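Local coordinates for protein laccase (Uncultured bacterium, PDB 4F7K) that probably oxidises phenolic and related substrates with the reduction of oxygen to water, as a laccase of the multicopper oxidase family, at residues P198-D212 / E221-I235. Residues are numbered along the deposited sequence; the frame is centred on the assembly and turned at random.
Sequences PVELEGVEGKVVALD and EFSGLILAPAQRADI
A classic beta bulge marks where strands 204-211 and 232-235 pair in a cupredoxin-type beta sandwich of this multicopper oxidase: V209 and A210 both face D234. V209 N gives its hydrogen to D234 O at 2.8 Å, and D234 N returns one to A210 O. Beyond the bulge D212 closes the ladder, its OD1 taking the N-H of R232 at 2.9 Å in a nearly straight bond (175°), while CA of D212 lies over one face of the R232 guanidinium.

F222 lies between the two sheets, packed against L201 of one and V208 of the other. Its CG sits between the backbone N and the carbonyl carbon (chi1 50°), which turns the ring in against L201; CD2 of L201 stands 4.1 Å from the ring centroid, almost on its normal, in a CH-pi contact, and reaches I235 CG2 as well. V204 O meets the ring at its edge, and V208 CG2 packs on F222 CB.

Near the surface, K207 and E221 run side by side, and K207 NZ meets E221 OE1 on its syn side at 2.8 Å, with a second bond from the same nitrogen to G206 O. A methionine in place of K207 would probably leave the E221 carboxylate without its counter-charge and free to swing away. E200 OE2 accepts a hydrogen bond from G224 N, inside the type II turn F222-L225, at 3.2 Å, and a water donates to both E200 OE2 and L225 O.

R232 pairs with D374 and D234 with R185, and D234 OD1 also bonds to T98. Strand 232-239 lies between 183-190 and 204-211 in one sheet, while 197-202 runs between 226-227 and 245-249 in the other, so the contact joins both layers.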
loop_
_atom_site.group_PDB
_atom_site.type_symbol
_atom_site.label_atom_id
_atom_site.label_comp_id
_atom_site.label_asym_id
_atom_site.label_seq_id
_atom_site.Cartn_x
_atom_site.Cartn_y
_atom_site.Cartn_z
ATOM N N PRO A 198 2.128 -13.723 2.654
ATOM C CA PRO A 198 3.544 -13.924 2.952
ATOM C C PRO A 198 4.275 -13.859 1.637
ATOM O O PRO A 198 3.771 -14.378 0.626
ATOM C CB PRO A 198 3.627 -15.357 3.492
ATOM C CG PRO A 198 2.263 -15.978 3.331
ATOM C CD PRO A 198 1.358 -14.980 2.621
ATOM N N VAL A 199 5.423 -13.195 1.610
ATOM C CA VAL A 199 6.172 -13.091 0.372
ATOM C C VAL A 199 7.616 -13.512 0.583
ATOM O O VAL A 199 8.360 -12.836 1.297
ATOM C CB VAL A 199 6.167 -11.673 -0.217
ATOM C CG1 VAL A 199 6.850 -11.687 -1.585
ATOM C CG2 VAL A 199 4.718 -11.128 -0.330
ATOM N N GLU A 200 8.000 -14.604 -0.067
ATOM C CA GLU A 200 9.400 -15.050 -0.082
ATOM C C GLU A 200 10.106 -14.568 -1.346
ATOM O O GLU A 200 9.609 -14.761 -2.471
ATOM C CB GLU A 200 9.485 -16.562 0.011
ATOM C CG GLU A 200 9.161 -17.108 1.374
ATOM C CD GLU A 200 10.058 -16.546 2.497
ATOM O OE1 GLU A 200 11.259 -16.269 2.253
ATOM O OE2 GLU A 200 9.553 -16.388 3.638
ATOM N N LEU A 201 11.245 -13.910 -1.163
ATOM C CA LEU A 201 12.070 -13.520 -2.304
ATOM C C LEU A 201 13.028 -14.607 -2.669
ATOM O O LEU A 201 13.661 -15.174 -1.800
ATOM C CB LEU A 201 12.858 -12.266 -2.006
ATOM C CG LEU A 201 12.241 -10.985 -2.517
ATOM C CD1 LEU A 201 10.895 -10.788 -1.944
ATOM C CD2 LEU A 201 13.147 -9.875 -2.093
ATOM N N GLU A 202 13.154 -14.898 -3.959
ATOM C CA GLU A 202 14.194 -15.832 -4.427
ATOM C C GLU A 202 15.119 -15.195 -5.448
ATOM O O GLU A 202 14.712 -14.284 -6.163
ATOM C CB GLU A 202 13.562 -17.099 -4.984
ATOM C CG GLU A 202 12.849 -17.900 -3.898
ATOM C CD GLU A 202 12.257 -19.180 -4.397
ATOM O OE1 GLU A 202 12.443 -19.526 -5.586
ATOM O OE2 GLU A 202 11.595 -19.848 -3.582
ATOM N N GLY A 203 16.379 -15.652 -5.472
ATOM C CA GLY A 203 17.381 -15.187 -6.446
ATOM C C GLY A 203 18.066 -13.878 -6.113
ATOM O O GLY A 203 18.826 -13.354 -6.915
ATOM N N VAL A 204 17.793 -13.337 -4.934
ATOM C CA VAL A 204 18.407 -12.088 -4.523
ATOM C C VAL A 204 18.838 -12.182 -3.079
ATOM O O VAL A 204 18.329 -13.017 -2.324
ATOM C CB VAL A 204 17.471 -10.843 -4.654
ATOM C CG1 VAL A 204 17.116 -10.569 -6.096
ATOM C CG2 VAL A 204 16.234 -11.001 -3.786
ATOM N N GLU A 205 19.749 -11.289 -2.703
ATOM C CA GLU A 205 20.242 -11.203 -1.335
ATOM C C GLU A 205 20.358 -9.748 -0.897
ATOM O O GLU A 205 20.981 -8.921 -1.576
ATOM C CB GLU A 205 21.609 -11.895 -1.204
ATOM C CG GLU A 205 21.963 -12.309 0.217
ATOM C CD GLU A 205 23.159 -13.242 0.275
ATOM O OE1 GLU A 205 24.210 -12.913 -0.317
ATOM O OE2 GLU A 205 23.045 -14.304 0.925
ATOM N N GLY A 206 19.767 -9.451 0.251
ATOM C CA GLY A 206 19.783 -8.105 0.790
ATOM C C GLY A 206 18.811 -8.009 1.936
ATOM O O GLY A 206 18.646 -8.980 2.686
ATOM N N LYS A 207 18.139 -6.861 2.052
ATOM C CA LYS A 207 17.423 -6.514 3.280
ATOM C C LYS A 207 16.210 -5.623 3.086
ATOM O O LYS A 207 16.213 -4.730 2.232
ATOM C CB LYS A 207 18.363 -5.786 4.257
ATOM C CG LYS A 207 19.680 -6.469 4.563
ATOM C CD LYS A 207 19.540 -7.657 5.515
ATOM C CE LYS A 207 20.902 -8.409 5.610
ATOM N NZ LYS A 207 20.953 -9.558 4.622
ATOM N N VAL A 208 15.191 -5.852 3.917
ATOM C CA VAL A 208 14.109 -4.884 4.094
ATOM C C VAL A 208 14.694 -3.578 4.640
ATOM O O VAL A 208 15.267 -3.579 5.698
ATOM C CB VAL A 208 13.013 -5.386 5.073
ATOM C CG1 VAL A 208 11.916 -4.350 5.208
ATOM C CG2 VAL A 208 12.397 -6.705 4.582
ATOM N N VAL A 209 14.509 -2.477 3.921
ATOM C CA VAL A 209 14.997 -1.173 4.353
ATOM C C VAL A 209 13.907 -0.162 4.734
ATOM O O VAL A 209 14.222 0.861 5.353
ATOM C CB VAL A 209 15.950 -0.547 3.312
ATOM C CG1 VAL A 209 17.172 -1.442 3.125
ATOM C CG2 VAL A 209 15.188 -0.319 1.955
ATOM N N ALA A 210 12.654 -0.432 4.368
ATOM C CA ALA A 210 11.517 0.403 4.800
ATOM C C ALA A 210 10.208 -0.379 4.915
ATOM O O ALA A 210 10.024 -1.400 4.252
ATOM C CB ALA A 210 11.323 1.606 3.843
ATOM N N LEU A 211 9.312 0.099 5.774
ATOM C CA LEU A 211 7.938 -0.415 5.800
ATOM C C LEU A 211 6.944 0.741 5.726
ATOM O O LEU A 211 7.109 1.761 6.426
ATOM C CB LEU A 211 7.669 -1.289 7.025
ATOM C CG LEU A 211 8.649 -2.444 7.284
ATOM C CD1 LEU A 211 8.573 -2.916 8.738
ATOM C CD2 LEU A 211 8.412 -3.607 6.326
ATOM N N ASP A 212 5.920 0.574 4.879
ATOM C CA ASP A 212 4.887 1.599 4.724
ATOM C C ASP A 212 5.466 3.002 4.440
ATOM O O ASP A 212 5.006 4.017 4.970
ATOM C CB ASP A 212 3.952 1.602 5.923
ATOM C CG ASP A 212 3.149 0.295 6.048
ATOM O OD1 ASP A 212 3.282 -0.587 5.177
ATOM O OD2 ASP A 212 2.377 0.160 7.015
ATOM N N GLU A 221 16.599 -8.876 7.610
ATOM C CA GLU A 221 16.379 -10.016 6.719
ATOM C C GLU A 221 14.940 -9.972 6.211
ATOM O O GLU A 221 14.033 -9.496 6.906
ATOM C CB GLU A 221 16.662 -11.348 7.433
ATOM C CG GLU A 221 17.965 -11.398 8.257
ATOM C CD GLU A 221 19.206 -10.903 7.497
ATOM O OE1 GLU A 221 19.299 -11.108 6.257
ATOM O OE2 GLU A 221 20.102 -10.310 8.158
ATOM N N PHE A 222 14.730 -10.438 4.983
ATOM C CA PHE A 222 13.393 -10.367 4.394
ATOM C C PHE A 222 12.660 -11.709 4.528
ATOM O O PHE A 222 11.473 -11.805 4.262
ATOM C CB PHE A 222 13.412 -9.824 2.965
ATOM C CG PHE A 222 14.406 -10.489 2.051
ATOM C CD1 PHE A 222 14.293 -11.843 1.725
ATOM C CD2 PHE A 222 15.430 -9.746 1.477
ATOM C CE1 PHE A 222 15.195 -12.450 0.854
ATOM C CE2 PHE A 222 16.334 -10.334 0.599
ATOM C CZ PHE A 222 16.217 -11.695 0.291
ATOM N N SER A 223 13.382 -12.732 4.968
ATOM C CA SER A 223 12.791 -14.014 5.317
ATOM C C SER A 223 11.618 -13.864 6.296
ATOM O O SER A 223 11.666 -13.052 7.221
ATOM C CB SER A 223 13.858 -14.923 5.925
ATOM O OG SER A 223 13.305 -16.190 6.204
ATOM N N GLY A 224 10.565 -14.654 6.078
ATOM C CA GLY A 224 9.332 -14.538 6.847
ATOM C C GLY A 224 8.493 -13.288 6.581
ATOM O O GLY A 224 7.505 -13.081 7.260
ATOM N N LEU A 225 8.861 -12.461 5.594
ATOM C CA LEU A 225 8.084 -11.236 5.281
ATOM C C LEU A 225 6.600 -11.511 5.034
ATOM O O LEU A 225 6.250 -12.378 4.225
ATOM C CB LEU A 225 8.647 -10.473 4.074
ATOM C CG LEU A 225 7.967 -9.148 3.673
ATOM C CD1 LEU A 225 8.164 -8.033 4.708
ATOM C CD2 LEU A 225 8.522 -8.704 2.310
ATOM N N ILE A 226 5.743 -10.768 5.733
ATOM C CA ILE A 226 4.311 -10.815 5.480
ATOM C C ILE A 226 3.768 -9.430 5.202
ATOM O O ILE A 226 4.084 -8.492 5.932
ATOM C CB ILE A 226 3.529 -11.384 6.686
ATOM C CG1 ILE A 226 3.947 -12.825 6.974
ATOM C CG2 ILE A 226 2.039 -11.311 6.416
ATOM C CD1 ILE A 226 3.779 -13.238 8.449
ATOM N N LEU A 227 2.976 -9.306 4.139
ATOM C CA LEU A 227 2.284 -8.055 3.847
ATOM C C LEU A 227 0.794 -8.219 3.969
ATOM O O LEU A 227 0.186 -9.022 3.241
ATOM C CB LEU A 227 2.646 -7.522 2.454
ATOM C CG LEU A 227 4.131 -7.253 2.218
ATOM C CD1 LEU A 227 4.327 -7.085 0.726
ATOM C CD2 LEU A 227 4.630 -6.018 3.007
ATOM N N ALA A 228 0.200 -7.494 4.923
ATOM C CA ALA A 228 -1.252 -7.410 4.976
ATOM C C ALA A 228 -1.752 -6.427 3.909
ATOM O O ALA A 228 -0.951 -5.699 3.314
ATOM C CB ALA A 228 -1.737 -7.017 6.377
ATOM N N PRO A 229 -3.076 -6.388 3.670
ATOM C CA PRO A 229 -3.626 -5.483 2.652
ATOM C C PRO A 229 -3.110 -4.054 2.816
ATOM O O PRO A 229 -3.121 -3.567 3.926
ATOM C CB PRO A 229 -5.159 -5.526 2.917
ATOM C CG PRO A 229 -5.374 -6.867 3.529
ATOM C CD PRO A 229 -4.107 -7.261 4.261
ATOM N N ALA A 230 -2.650 -3.418 1.723
ATOM C CA ALA A 230 -2.257 -1.984 1.675
ATOM C C ALA A 230 -0.875 -1.688 2.260
ATOM O O ALA A 230 -0.399 -0.576 2.172
ATOM C CB ALA A 230 -3.323 -1.073 2.322
ATOM N N GLN A 231 -0.252 -2.688 2.866
ATOM C CA GLN A 231 1.110 -2.587 3.438
ATOM C C GLN A 231 2.182 -2.648 2.352
ATOM O O GLN A 231 2.002 -3.270 1.284
ATOM C CB GLN A 231 1.349 -3.703 4.473
ATOM C CG GLN A 231 0.573 -3.491 5.797
ATOM C CD GLN A 231 0.991 -4.460 6.905
ATOM O OE1 GLN A 231 1.460 -5.553 6.623
ATOM N NE2 GLN A 231 0.825 -4.049 8.173
ATOM N N ARG A 232 3.290 -1.974 2.627
ATOM C CA ARG A 232 4.428 -1.914 1.722
ATOM C C ARG A 232 5.686 -2.353 2.447
ATOM O O ARG A 232 5.820 -2.153 3.687
ATOM C CB ARG A 232 4.629 -0.475 1.240
ATOM C CG ARG A 232 3.760 -0.078 0.096
ATOM C CD ARG A 232 2.494 0.635 0.540
ATOM N NE ARG A 232 2.809 1.909 1.156
ATOM C CZ ARG A 232 2.282 2.347 2.292
ATOM N NH1 ARG A 232 1.356 1.633 2.911
ATOM N NH2 ARG A 232 2.665 3.525 2.792
ATOM N N ALA A 233 6.624 -2.927 1.695
ATOM C CA ALA A 233 7.964 -3.093 2.212
ATOM C C ALA A 233 8.939 -2.767 1.095
ATOM O O ALA A 233 8.742 -3.214 -0.023
ATOM C CB ALA A 233 8.207 -4.481 2.754
ATOM N N ASP A 234 9.964 -1.971 1.401
ATOM C CA ASP A 234 11.060 -1.724 0.454
ATOM C C ASP A 234 12.217 -2.709 0.699
ATOM O O ASP A 234 12.639 -2.916 1.818
ATOM C CB ASP A 234 11.592 -0.277 0.578
ATOM C CG ASP A 234 10.856 0.713 -0.316
ATOM O OD1 ASP A 234 9.710 0.431 -0.763
ATOM O OD2 ASP A 234 11.430 1.789 -0.600
ATOM N N ILE A 235 12.739 -3.292 -0.365
ATOM C CA ILE A 235 13.845 -4.216 -0.267
ATOM C C ILE A 235 14.982 -3.754 -1.171
ATOM O O ILE A 235 14.783 -3.444 -2.345
ATOM C CB ILE A 235 13.418 -5.653 -0.607
ATOM C CG1 ILE A 235 12.681 -6.257 0.602
ATOM C CG2 ILE A 235 14.619 -6.524 -0.997
ATOM C CD1 ILE A 235 11.668 -7.255 0.282
HETATM O O HOH W 1 7.143 -14.849 4.256
#